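Local coordinates for protein sialyltransferase 0160 (Photobacterium damselae, PDB 4R84) that probably transfers sialic acid from CMP-sialic acid to a galactoside acceptor, as a bacterial sialyltransferase of the GT-B structural group, at residues Ile360-Thr365 / Asp444-Ile449; Phe403-Pro408 / Ile425-Lys430; Gly448-Leu453 / Ile465-Ser470. All blocks are in the same frame, centred on the assembly; numbering follows the deposited sequence.

Contact 1 (Ile360-Thr365 / Asp444-Ile449); sequences IFTGTT and DTVAGI. With CSF (cytidine-5'-monophosphate-3-fluoro-N-acetyl-neuraminic acid), chain E.
Ile449 and Thr364 meet because Ile449 sends CG2 anti to its backbone N while CG1 stands beside that N, so that both branches reach Thr364. The two side chains cross at about a right angle, with Thr364 CG2 3.6 Å from Ile449 CG2. Thr362 takes chi1 60°, which turns CG2 toward Val446 CG1 at 3.7 Å and leaves OG1 beside Ile449 O; OG1 is hydrogen-bonded to Tyr454 OH, and its long approach to Ile449 O is weak. The Phe361 ring comes up against the corner at Gly448, CE1 lying 3.6 Å from Gly448 CA. At Gly448 the chain turns sharply (phi 143°, psi -151°), and Thr362 O as well as the Phe361 ring lies close against its CA.

Strands 360-362 and 445-447 run parallel. Ile360 N donates to Thr445 O, Ala447 N to Ile360 O, Thr362 N to Ala447 O at 2.9 Å, and Ile449 N to Thr362 O, the last carrying the pairing past the corner. Ala447 O also receives a CA-H...O contact from Phe361 CA. On the opposite side of strand 358-362 the sheet continues into strand 401-405, and Phe361 packs on helix 373-388.

Beyond the strand end a water donates to both Gly363 O and Ile449 O, each at 2.8 Å. Gly363 O also accepts from CSF N4 at 2.9 Å. An exocyclic amino group recognised by a backbone carbonyl is consistent with selection of cytosine, and the water on the same oxygen links the base site to Ile449 O, just past strand 445-447.

Contact 2 (Phe403-Pro408 / Ile425-Lys430); sequences FFKGHP and INIPAK. With CSF (cytidine-5'-monophosphate-3-fluoro-N-acetyl-neuraminic acid), chain E.
The cytidine end of the donor pocket is built where a beta-alpha-beta unit of the Rossmann-like domain closes. Its parallel strands 403-405 and 425-427 are joined by the bonds Phe404 N to Ile425 O and Ile427 N to Phe404 O. Phe403 and Ile425 lie side by side, ring atom CD2 3.7 Å from Ile425 CB. Lys405, bent at chi2 (46°) and chi4, folds along residues 427-429 until NZ is gripped by Gly406 O, almost straight down its C=O, and by Ala429 O at 2.9 Å, from above that carbonyl's plane, with a weak further bond to Ile431 O. The same NZ donates to CSF O2 at 2.8 Å, while Lys405 O accepts from CSF N4, so one residue reads two groups of the base. His407 NE2 reaches the sialic acid carboxylate, bonding to OAA of CSF at 3.0 Å and weakly to OBA; its ND1 takes a hydrogen bond from Ala409 N. A water ties Gly406 N to Asn426 OD1 and Ile427 O. Around this pair, Phe404 and Ala429 pack on the connecting helix 412-419, Phe403 and Ile425 on helix 344-353, and Lys405 and Ile427 on Ile360 of strand 358-362.

Contact 3 (Gly448-Leu453 / Ile465-Ser470); sequences GIASSL and IVFTSS. With CSF (cytidine-5'-monophosphate-3-fluoro-N-acetyl-neuraminic acid), chain E.
Gly448 and Ile449 run parallel to Ile465 and Val466, Val466 N donating to Gly448 O at 2.7 Å and Ala450 N to Val466 O at 2.8 Å. Ala450 CB sits over one face of the Phe467 ring, 3.9 Å from the ring centroid and offset toward the rim, a CH-pi contact. Ile465 CG2, anti to its own N, closes in on the same methyl at 3.6 Å. On the other side of the pairing Ile449 CD1 touches Val466 CB at 3.8 Å, and Ile449 CG2 approaches Thr468 CG2. Phe467 in turn packs on helix 483-490, and strand 499-502 continues the pairing beyond strand 462-468.

Past Ala450 the chain leaves its partner strand and serves the ligand. Ala450 O accepts from two of the glycerol-chain hydroxyls, CSF O9A at 2.7 Å and O8A. Ser451 OG and Ser452 N both donate to phosphate oxygen O2A of CSF, Ser452 N at 169°. Ser451 OG, its chi1 at 164°, also accepts from Leu453 N, which makes an ST turn and fixes the hydroxyl at the start of the 3-10 segment. The ST turn and the 3-10 start place two donors on the phosphate just past the strand pairing, consistent with a donor site in the C-terminal Rossmann-like domain of a GT-B sialyltransferase.

Overall arrangement
Following the chain from the N terminus, strand 358-362 comes first and pairs with strand 445-447, so contact 1 closes a loop of 78 residues. Within that span lies contact 2, a short closure in which strand 401-405 returns through helix 412-419 to strand 425-427. Contact 3 begins on Gly448 and Ile449, where contact 1 ends, and closes onto strand 462-468. Contacts 1 and 2 belong to one parallel four-stranded sheet, joined through strands 358-362 and 401-405; contact 3 ties that sheet to strands 462-468 and 499-502. Contacts 2 and 3 do not touch, yet all three meet CSF.

Contact 1 (Ile360-Thr365 / Asp444-Ile449)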
loop_
_atom_site.group_PDB
_atom_site.type_symbol
_atom_site.label_atom_id
_atom_site.label_comp_id
_atom_site.label_asym_id
_atom_site.label_seq_id
_atom_site.Cartn_x
_atom_site.Cartn_y
_atom_site.Cartn_z
ATOM N N ILE A 360 -10.004 -11.937 -19.682
ATOM C CA ILE A 360 -10.335 -10.529 -19.561
ATOM C C ILE A 360 -9.600 -9.708 -20.597
ATOM O O ILE A 360 -8.367 -9.724 -20.656
ATOM C CB ILE A 360 -9.976 -9.959 -18.174
ATOM C CG1 ILE A 360 -10.818 -10.609 -17.094
ATOM C CG2 ILE A 360 -10.187 -8.453 -18.179
ATOM C CD1 ILE A 360 -10.439 -10.121 -15.687
ATOM N N PHE A 361 -10.360 -8.967 -21.396
ATOM C CA PHE A 361 -9.783 -7.963 -22.272
ATOM C C PHE A 361 -9.692 -6.634 -21.528
ATOM O O PHE A 361 -10.697 -6.149 -21.008
ATOM C CB PHE A 361 -10.619 -7.788 -23.546
ATOM C CG PHE A 361 -10.143 -6.665 -24.430
ATOM C CD1 PHE A 361 -9.092 -6.864 -25.303
ATOM C CD2 PHE A 361 -10.744 -5.414 -24.387
ATOM C CE1 PHE A 361 -8.645 -5.833 -26.122
ATOM C CE2 PHE A 361 -10.293 -4.376 -25.203
ATOM C CZ PHE A 361 -9.243 -4.594 -26.067
ATOM N N THR A 362 -8.505 -6.031 -21.525
ATOM C CA THR A 362 -8.350 -4.737 -20.863
ATOM C C THR A 362 -8.461 -3.599 -21.875
ATOM O O THR A 362 -7.608 -3.446 -22.759
ATOM C CB THR A 362 -7.002 -4.638 -20.136
ATOM O OG1 THR A 362 -5.941 -4.797 -21.073
ATOM C CG2 THR A 362 -6.878 -5.733 -19.079
ATOM N N GLY A 363 -9.505 -2.789 -21.747
ATOM C CA GLY A 363 -9.717 -1.696 -22.686
ATOM C C GLY A 363 -8.874 -0.464 -22.395
ATOM O O GLY A 363 -8.228 -0.372 -21.357
ATOM N N THR A 364 -8.861 0.485 -23.327
ATOM C CA THR A 364 -8.240 1.781 -23.067
ATOM C C THR A 364 -9.163 2.898 -23.524
ATOM O O THR A 364 -10.301 2.648 -23.915
ATOM C CB THR A 364 -6.883 1.920 -23.769
ATOM O OG1 THR A 364 -6.199 3.077 -23.261
ATOM C CG2 THR A 364 -7.081 2.034 -25.285
ATOM N N THR A 365 -8.680 4.133 -23.458
ATOM C CA THR A 365 -9.471 5.258 -23.927
ATOM C C THR A 365 -9.141 5.564 -25.383
ATOM O O THR A 365 -9.235 4.693 -26.237
ATOM C CB THR A 365 -9.249 6.515 -23.052
ATOM O OG1 THR A 365 -7.847 6.800 -22.971
ATOM C CG2 THR A 365 -9.775 6.273 -21.659
ATOM N N ASP A 444 -8.051 -16.666 -16.112
ATOM C CA ASP A 444 -7.092 -17.588 -16.690
ATOM C C ASP A 444 -6.133 -16.881 -17.640
ATOM O O ASP A 444 -4.955 -17.225 -17.714
ATOM C CB ASP A 444 -7.821 -18.726 -17.393
ATOM C CG ASP A 444 -8.620 -19.562 -16.429
ATOM O OD1 ASP A 444 -7.994 -20.368 -15.721
ATOM O OD2 ASP A 444 -9.861 -19.411 -16.361
ATOM N N THR A 445 -6.626 -15.869 -18.348
ATOM C CA THR A 445 -5.752 -15.136 -19.243
ATOM C C THR A 445 -6.226 -13.696 -19.371
ATOM O O THR A 445 -7.424 -13.409 -19.279
ATOM C CB THR A 445 -5.665 -15.809 -20.646
ATOM O OG1 THR A 445 -4.464 -15.402 -21.306
ATOM C CG2 THR A 445 -6.874 -15.460 -21.536
ATOM N N VAL A 446 -5.261 -12.803 -19.561
ATOM C CA VAL A 446 -5.506 -11.372 -19.688
ATOM C C VAL A 446 -4.811 -10.847 -20.920
ATOM O O VAL A 446 -3.637 -11.117 -21.124
ATOM C CB VAL A 446 -4.986 -10.595 -18.469
ATOM C CG1 VAL A 446 -5.355 -9.101 -18.590
ATOM C CG2 VAL A 446 -5.537 -11.188 -17.188
ATOM N N ALA A 447 -5.518 -10.067 -21.728
ATOM C CA ALA A 447 -4.882 -9.467 -22.889
ATOM C C ALA A 447 -5.570 -8.168 -23.232
ATOM O O ALA A 447 -6.693 -7.923 -22.803
ATOM C CB ALA A 447 -4.929 -10.416 -24.095
ATOM N N GLY A 448 -4.899 -7.343 -24.023
ATOM C CA GLY A 448 -5.499 -6.091 -24.430
ATOM C C GLY A 448 -4.511 -4.958 -24.520
ATOM O O GLY A 448 -3.332 -5.163 -24.765
ATOM N N ILE A 449 -4.994 -3.744 -24.303
ATOM C CA ILE A 449 -4.163 -2.580 -24.524
ATOM C C ILE A 449 -3.211 -2.385 -23.357
ATOM O O ILE A 449 -3.616 -2.541 -22.206
ATOM C CB ILE A 449 -5.029 -1.313 -24.717
ATOM C CG1 ILE A 449 -6.167 -1.572 -25.715
ATOM C CG2 ILE A 449 -4.161 -0.127 -25.116
ATOM C CD1 ILE A 449 -5.729 -2.073 -27.108
HETATM C C5A CSF E . -0.282 6.685 -19.648
HETATM C C4A CSF E . -0.565 7.031 -18.191
HETATM C C2A CSF E . -2.866 6.012 -18.460
HETATM O O6A CSF E . -2.473 5.692 -19.807
HETATM C C6A CSF E . -1.087 5.440 -20.002
HETATM C C3A CSF E . -2.067 7.228 -17.956
HETATM O O4A CSF E . 0.154 8.224 -17.853
HETATM N N5A CSF E . 1.128 6.418 -19.818
HETATM C C7A CSF E . -0.890 5.104 -21.467
HETATM C C8A CSF E . -1.676 3.857 -21.829
HETATM C C9A CSF E . -1.319 3.396 -23.237
HETATM O O9A CSF E . -2.058 2.203 -23.500
HETATM O O8A CSF E . -1.314 2.826 -20.910
HETATM O O7A CSF E . -1.367 6.186 -22.269
HETATM C C1A CSF E . -4.345 6.340 -18.451
HETATM O OBA CSF E . -4.906 6.542 -17.356
HETATM O OAA CSF E . -4.970 6.417 -19.536
HETATM O O1A CSF E . -2.640 4.948 -17.534
HETATM O O2A CSF E . -1.802 2.641 -17.112
HETATM N N1 CSF E . -7.223 0.715 -15.666
HETATM C C2 CSF E . -8.176 -0.290 -15.437
HETATM N N3 CSF E . -8.661 -1.006 -16.476
HETATM C C4 CSF E . -8.214 -0.751 -17.724
HETATM C C5 CSF E . -7.276 0.254 -17.964
HETATM C C6 CSF E . -6.788 0.999 -16.896
HETATM C "C3'" CSF E . -4.438 1.447 -14.209
HETATM C "C2'" CSF E . -5.696 0.781 -13.714
HETATM C "C1'" CSF E . -6.765 1.498 -14.506
HETATM O "O4'" CSF E . -6.212 2.743 -14.939
HETATM C "C4'" CSF E . -4.900 2.874 -14.394
HETATM P PA CSF E . -2.985 3.374 -17.693
HETATM O "O5'" CSF E . -4.139 3.088 -16.641
HETATM C "C5'" CSF E . -4.034 3.666 -15.349
HETATM O "O3'" CSF E . -3.367 1.296 -13.286
HETATM O "O2'" CSF E . -5.918 1.100 -12.334
HETATM N N4 CSF E . -8.698 -1.468 -18.767
HETATM O O2 CSF E . -8.569 -0.508 -14.260
HETATM O O3A CSF E . -3.521 3.023 -19.055
HETATM C C10 CSF E . 1.877 7.013 -20.751
HETATM O O10 CSF E . 1.448 7.899 -21.476
HETATM C C11 CSF E . 3.287 6.502 -20.866
HETATM F F3A CSF E . -2.511 8.344 -18.625
HETATM O O HOH W 1 -5.443 -0.788 -20.960
#

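Contact 2 (Phe403-Pro408 / Ile425-Lys430)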
loop_
_atom_site.group_PDB
_atom_site.type_symbol
_atom_site.label_atom_id
_atom_site.label_comp_id
_atom_site.label_asym_id
_atom_site.label_seq_id
_atom_site.Cartn_x
_atom_site.Cartn_y
_atom_site.Cartn_z
ATOM N N PHE A 403 -14.714 -11.647 -20.910
ATOM C CA PHE A 403 -14.956 -10.633 -19.894
ATOM C C PHE A 403 -14.287 -9.343 -20.349
ATOM O O PHE A 403 -13.240 -9.373 -21.006
ATOM C CB PHE A 403 -14.399 -11.062 -18.538
ATOM C CG PHE A 403 -15.141 -12.205 -17.909
ATOM C CD1 PHE A 403 -14.937 -13.516 -18.334
ATOM C CD2 PHE A 403 -16.030 -11.972 -16.871
ATOM C CE1 PHE A 403 -15.626 -14.568 -17.744
ATOM C CE2 PHE A 403 -16.720 -13.019 -16.282
ATOM C CZ PHE A 403 -16.522 -14.313 -16.720
ATOM N N PHE A 404 -14.884 -8.217 -19.994
ATOM C CA PHE A 404 -14.369 -6.921 -20.397
ATOM C C PHE A 404 -14.051 -6.079 -19.188
ATOM O O PHE A 404 -14.915 -5.859 -18.340
ATOM C CB PHE A 404 -15.397 -6.196 -21.282
ATOM C CG PHE A 404 -14.986 -4.805 -21.693
ATOM C CD1 PHE A 404 -13.788 -4.590 -22.353
ATOM C CD2 PHE A 404 -15.839 -3.722 -21.491
ATOM C CE1 PHE A 404 -13.414 -3.314 -22.759
ATOM C CE2 PHE A 404 -15.479 -2.442 -21.897
ATOM C CZ PHE A 404 -14.261 -2.228 -22.534
ATOM N N LYS A 405 -12.809 -5.608 -19.084
ATOM C CA LYS A 405 -12.499 -4.604 -18.060
ATOM C C LYS A 405 -12.152 -3.312 -18.773
ATOM O O LYS A 405 -11.030 -3.131 -19.269
ATOM C CB LYS A 405 -11.361 -5.057 -17.136
ATOM C CG LYS A 405 -10.960 -3.993 -16.089
ATOM C CD LYS A 405 -12.203 -3.416 -15.453
ATOM C CE LYS A 405 -11.879 -2.400 -14.372
ATOM N NZ LYS A 405 -11.292 -1.093 -14.801
ATOM N N GLY A 406 -13.146 -2.437 -18.877
ATOM C CA GLY A 406 -12.948 -1.182 -19.559
ATOM C C GLY A 406 -12.091 -0.227 -18.759
ATOM O O GLY A 406 -11.969 -0.344 -17.524
ATOM N N HIS A 407 -11.494 0.732 -19.460
ATOM C CA HIS A 407 -10.777 1.826 -18.804
ATOM C C HIS A 407 -11.790 2.672 -18.041
ATOM O O HIS A 407 -12.896 2.903 -18.516
ATOM C CB HIS A 407 -10.025 2.671 -19.847
ATOM C CG HIS A 407 -9.036 3.638 -19.268
ATOM N ND1 HIS A 407 -9.412 4.786 -18.599
ATOM C CD2 HIS A 407 -7.681 3.643 -19.291
ATOM C CE1 HIS A 407 -8.332 5.452 -18.228
ATOM N NE2 HIS A 407 -7.269 4.784 -18.637
ATOM N N PRO A 408 -11.430 3.119 -16.834
ATOM C CA PRO A 408 -12.387 3.915 -16.053
ATOM C C PRO A 408 -12.862 5.182 -16.773
ATOM O O PRO A 408 -13.961 5.658 -16.495
ATOM C CB PRO A 408 -11.600 4.274 -14.783
ATOM C CG PRO A 408 -10.132 4.006 -15.124
ATOM C CD PRO A 408 -10.166 2.872 -16.114
ATOM N N ILE A 425 -19.115 -10.524 -20.540
ATOM C CA ILE A 425 -19.534 -10.043 -19.226
ATOM C C ILE A 425 -18.698 -8.841 -18.795
ATOM O O ILE A 425 -17.473 -8.869 -18.890
ATOM C CB ILE A 425 -19.449 -11.164 -18.177
ATOM C CG1 ILE A 425 -20.503 -12.222 -18.498
ATOM C CG2 ILE A 425 -19.687 -10.581 -16.766
ATOM C CD1 ILE A 425 -20.335 -13.556 -17.778
ATOM N N ASN A 426 -19.368 -7.788 -18.320
ATOM C CA ASN A 426 -18.693 -6.558 -17.904
ATOM C C ASN A 426 -18.157 -6.606 -16.473
ATOM O O ASN A 426 -18.844 -7.068 -15.569
ATOM C CB ASN A 426 -19.655 -5.372 -18.039
ATOM C CG ASN A 426 -18.961 -4.033 -17.905
ATOM O OD1 ASN A 426 -18.144 -3.668 -18.744
ATOM N ND2 ASN A 426 -19.314 -3.270 -16.868
ATOM N N ILE A 427 -16.919 -6.146 -16.287
ATOM C CA ILE A 427 -16.381 -5.879 -14.951
ATOM C C ILE A 427 -16.317 -4.366 -14.811
ATOM O O ILE A 427 -15.616 -3.707 -15.569
ATOM C CB ILE A 427 -14.987 -6.521 -14.736
ATOM C CG1 ILE A 427 -15.054 -8.021 -15.040
ATOM C CG2 ILE A 427 -14.453 -6.254 -13.310
ATOM C CD1 ILE A 427 -13.700 -8.703 -15.051
ATOM N N PRO A 428 -17.061 -3.809 -13.836
ATOM C CA PRO A 428 -17.258 -2.356 -13.743
ATOM C C PRO A 428 -15.966 -1.564 -13.917
ATOM O O PRO A 428 -14.984 -1.808 -13.208
ATOM C CB PRO A 428 -17.830 -2.168 -12.333
ATOM C CG PRO A 428 -18.571 -3.437 -12.058
ATOM C CD PRO A 428 -17.757 -4.539 -12.762
ATOM N N ALA A 429 -15.969 -0.657 -14.886
ATOM C CA ALA A 429 -14.769 0.072 -15.263
ATOM C C ALA A 429 -14.186 0.887 -14.124
ATOM O O ALA A 429 -12.983 1.160 -14.111
ATOM C CB ALA A 429 -15.062 0.980 -16.465
ATOM N N LYS A 430 -15.031 1.299 -13.181
ATOM C CA LYS A 430 -14.564 2.122 -12.059
ATOM C C LYS A 430 -13.552 1.399 -11.151
ATOM O O LYS A 430 -12.701 2.021 -10.502
ATOM C CB LYS A 430 -15.762 2.588 -11.220
ATOM C CG LYS A 430 -15.390 3.521 -10.070
ATOM C CD LYS A 430 -16.622 4.026 -9.327
ATOM C CE LYS A 430 -16.240 5.044 -8.249
ATOM N NZ LYS A 430 -17.438 5.712 -7.651
HETATM C C5A CSF E . -0.282 6.685 -19.648
HETATM C C4A CSF E . -0.565 7.031 -18.191
HETATM C C2A CSF E . -2.866 6.012 -18.460
HETATM O O6A CSF E . -2.473 5.692 -19.807
HETATM C C6A CSF E . -1.087 5.440 -20.002
HETATM C C3A CSF E . -2.067 7.228 -17.956
HETATM O O4A CSF E . 0.154 8.224 -17.853
HETATM N N5A CSF E . 1.128 6.418 -19.818
HETATM C C7A CSF E . -0.890 5.104 -21.467
HETATM C C8A CSF E . -1.676 3.857 -21.829
HETATM C C9A CSF E . -1.319 3.396 -23.237
HETATM O O9A CSF E . -2.058 2.203 -23.500
HETATM O O8A CSF E . -1.314 2.826 -20.910
HETATM O O7A CSF E . -1.367 6.186 -22.269
HETATM C C1A CSF E . -4.345 6.340 -18.451
HETATM O OBA CSF E . -4.906 6.542 -17.356
HETATM O OAA CSF E . -4.970 6.417 -19.536
HETATM O O1A CSF E . -2.640 4.948 -17.534
HETATM O O2A CSF E . -1.802 2.641 -17.112
HETATM N N1 CSF E . -7.223 0.715 -15.666
HETATM C C2 CSF E . -8.176 -0.290 -15.437
HETATM N N3 CSF E . -8.661 -1.006 -16.476
HETATM C C4 CSF E . -8.214 -0.751 -17.724
HETATM C C5 CSF E . -7.276 0.254 -17.964
HETATM C C6 CSF E . -6.788 0.999 -16.896
HETATM C "C3'" CSF E . -4.438 1.447 -14.209
HETATM C "C2'" CSF E . -5.696 0.781 -13.714
HETATM C "C1'" CSF E . -6.765 1.498 -14.506
HETATM O "O4'" CSF E . -6.212 2.743 -14.939
HETATM C "C4'" CSF E . -4.900 2.874 -14.394
HETATM P PA CSF E . -2.985 3.374 -17.693
HETATM O "O5'" CSF E . -4.139 3.088 -16.641
HETATM C "C5'" CSF E . -4.034 3.666 -15.349
HETATM O "O3'" CSF E . -3.367 1.296 -13.286
HETATM O "O2'" CSF E . -5.918 1.100 -12.334
HETATM N N4 CSF E . -8.698 -1.468 -18.767
HETATM O O2 CSF E . -8.569 -0.508 -14.260
HETATM O O3A CSF E . -3.521 3.023 -19.055
HETATM C C10 CSF E . 1.877 7.013 -20.751
HETATM O O10 CSF E . 1.448 7.899 -21.476
HETATM C C11 CSF E . 3.287 6.502 -20.866
HETATM F F3A CSF E . -2.511 8.344 -18.625
HETATM O O HOH W 2 -15.713 -2.398 -17.874
#

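Contact 3 (Gly448-Leu453 / Ile465-Ser470)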
loop_
_atom_site.group_PDB
_atom_site.type_symbol
_atom_site.label_atom_id
_atom_site.label_comp_id
_atom_site.label_asym_id
_atom_site.label_seq_id
_atom_site.Cartn_x
_atom_site.Cartn_y
_atom_site.Cartn_z
ATOM N N GLY A 448 -4.899 -7.343 -24.023
ATOM C CA GLY A 448 -5.499 -6.091 -24.430
ATOM C C GLY A 448 -4.511 -4.958 -24.520
ATOM O O GLY A 448 -3.332 -5.163 -24.765
ATOM N N ILE A 449 -4.994 -3.744 -24.303
ATOM C CA ILE A 449 -4.163 -2.580 -24.524
ATOM C C ILE A 449 -3.211 -2.385 -23.357
ATOM O O ILE A 449 -3.616 -2.541 -22.206
ATOM C CB ILE A 449 -5.029 -1.313 -24.717
ATOM C CG1 ILE A 449 -6.167 -1.572 -25.715
ATOM C CG2 ILE A 449 -4.161 -0.127 -25.116
ATOM C CD1 ILE A 449 -5.729 -2.073 -27.108
ATOM N N ALA A 450 -1.956 -2.054 -23.659
ATOM C CA ALA A 450 -0.933 -1.820 -22.639
ATOM C C ALA A 450 -1.409 -0.885 -21.553
ATOM O O ALA A 450 -2.139 0.065 -21.812
ATOM C CB ALA A 450 0.325 -1.269 -23.258
ATOM N N SER A 451 -0.995 -1.198 -20.336
ATOM C CA SER A 451 -1.309 -0.406 -19.159
ATOM C C SER A 451 -0.388 -0.876 -18.043
ATOM O O SER A 451 0.138 -1.993 -18.088
ATOM C CB SER A 451 -2.768 -0.563 -18.752
ATOM O OG SER A 451 -2.964 -0.090 -17.428
ATOM N N SER A 452 -0.195 -0.005 -17.052
ATOM C CA SER A 452 0.585 -0.314 -15.866
ATOM C C SER A 452 0.055 -1.567 -15.162
ATOM O O SER A 452 0.784 -2.245 -14.440
ATOM C CB SER A 452 0.579 0.904 -14.919
ATOM O OG SER A 452 1.345 0.637 -13.776
ATOM N N LEU A 453 -1.225 -1.864 -15.360
ATOM C CA LEU A 453 -1.849 -2.992 -14.695
ATOM C C LEU A 453 -1.154 -4.321 -15.032
ATOM O O LEU A 453 -1.255 -5.277 -14.267
ATOM C CB LEU A 453 -3.344 -3.061 -15.046
ATOM C CG LEU A 453 -3.757 -3.427 -16.480
ATOM C CD1 LEU A 453 -3.861 -4.946 -16.676
ATOM C CD2 LEU A 453 -5.094 -2.728 -16.810
ATOM N N ILE A 465 -0.077 -8.093 -25.359
ATOM C CA ILE A 465 -0.263 -6.693 -25.017
ATOM C C ILE A 465 -0.185 -5.824 -26.256
ATOM O O ILE A 465 0.740 -5.964 -27.063
ATOM C CB ILE A 465 0.783 -6.240 -24.020
ATOM C CG1 ILE A 465 0.668 -7.079 -22.749
ATOM C CG2 ILE A 465 0.561 -4.795 -23.671
ATOM C CD1 ILE A 465 1.642 -6.677 -21.675
ATOM N N VAL A 466 -1.157 -4.925 -26.403
ATOM C CA VAL A 466 -1.229 -4.064 -27.574
ATOM C C VAL A 466 -0.750 -2.654 -27.281
ATOM O O VAL A 466 -1.247 -2.007 -26.358
ATOM C CB VAL A 466 -2.653 -3.989 -28.102
ATOM C CG1 VAL A 466 -2.723 -3.024 -29.283
ATOM C CG2 VAL A 466 -3.119 -5.387 -28.511
ATOM N N PHE A 467 0.227 -2.185 -28.049
ATOM C CA PHE A 467 0.626 -0.793 -27.947
ATOM C C PHE A 467 -0.019 0.012 -29.053
ATOM O O PHE A 467 -0.160 -0.463 -30.165
ATOM C CB PHE A 467 2.134 -0.668 -27.985
ATOM C CG PHE A 467 2.777 -1.213 -26.772
ATOM C CD1 PHE A 467 2.970 -2.571 -26.635
ATOM C CD2 PHE A 467 3.140 -0.373 -25.734
ATOM C CE1 PHE A 467 3.548 -3.086 -25.488
ATOM C CE2 PHE A 467 3.711 -0.881 -24.593
ATOM C CZ PHE A 467 3.912 -2.235 -24.468
ATOM N N THR A 468 -0.462 1.211 -28.710
ATOM C CA THR A 468 -1.185 2.064 -29.642
ATOM C C THR A 468 -0.335 3.291 -30.000
ATOM O O THR A 468 0.656 3.571 -29.336
ATOM C CB THR A 468 -2.522 2.516 -29.039
ATOM O OG1 THR A 468 -2.273 3.135 -27.780
ATOM C CG2 THR A 468 -3.464 1.342 -28.826
ATOM N N SER A 469 -0.712 4.023 -31.047
ATOM C CA SER A 469 0.076 5.186 -31.463
ATOM C C SER A 469 0.198 6.213 -30.345
ATOM O O SER A 469 -0.784 6.558 -29.707
ATOM C CB SER A 469 -0.525 5.842 -32.703
ATOM O OG SER A 469 -0.578 4.904 -33.762
ATOM N N SER A 470 1.424 6.668 -30.112
ATOM C CA SER A 470 1.695 7.707 -29.123
ATOM C C SER A 470 2.729 8.661 -29.692
ATOM O O SER A 470 3.127 8.538 -30.865
ATOM C CB SER A 470 2.179 7.096 -27.802
ATOM O OG SER A 470 3.505 6.588 -27.922
HETATM C C5A CSF E . -0.282 6.685 -19.648
HETATM C C4A CSF E . -0.565 7.031 -18.191
HETATM C C2A CSF E . -2.866 6.012 -18.460
HETATM O O6A CSF E . -2.473 5.692 -19.807
HETATM C C6A CSF E . -1.087 5.440 -20.002
HETATM C C3A CSF E . -2.067 7.228 -17.956
HETATM O O4A CSF E . 0.154 8.224 -17.853
HETATM N N5A CSF E . 1.128 6.418 -19.818
HETATM C C7A CSF E . -0.890 5.104 -21.467
HETATM C C8A CSF E . -1.676 3.857 -21.829
HETATM C C9A CSF E . -1.319 3.396 -23.237
HETATM O O9A CSF E . -2.058 2.203 -23.500
HETATM O O8A CSF E . -1.314 2.826 -20.910
HETATM O O7A CSF E . -1.367 6.186 -22.269
HETATM C C1A CSF E . -4.345 6.340 -18.451
HETATM O OBA CSF E . -4.906 6.542 -17.356
HETATM O OAA CSF E . -4.970 6.417 -19.536
HETATM O O1A CSF E . -2.640 4.948 -17.534
HETATM O O2A CSF E . -1.802 2.641 -17.112
HETATM N N1 CSF E . -7.223 0.715 -15.666
HETATM C C2 CSF E . -8.176 -0.290 -15.437
HETATM N N3 CSF E . -8.661 -1.006 -16.476
HETATM C C4 CSF E . -8.214 -0.751 -17.724
HETATM C C5 CSF E . -7.276 0.254 -17.964
HETATM C C6 CSF E . -6.788 0.999 -16.896
HETATM C "C3'" CSF E . -4.438 1.447 -14.209
HETATM C "C2'" CSF E . -5.696 0.781 -13.714
HETATM C "C1'" CSF E . -6.765 1.498 -14.506
HETATM O "O4'" CSF E . -6.212 2.743 -14.939
HETATM C "C4'" CSF E . -4.900 2.874 -14.394
HETATM P PA CSF E . -2.985 3.374 -17.693
HETATM O "O5'" CSF E . -4.139 3.088 -16.641
HETATM C "C5'" CSF E . -4.034 3.666 -15.349
HETATM O "O3'" CSF E . -3.367 1.296 -13.286
HETATM O "O2'" CSF E . -5.918 1.100 -12.334
HETATM N N4 CSF E . -8.698 -1.468 -18.767
HETATM O O2 CSF E . -8.569 -0.508 -14.260
HETATM O O3A CSF E . -3.521 3.023 -19.055
HETATM C C10 CSF E . 1.877 7.013 -20.751
HETATM O O10 CSF E . 1.448 7.899 -21.476
HETATM C C11 CSF E . 3.287 6.502 -20.866
HETATM F F3A CSF E . -2.511 8.344 -18.625
#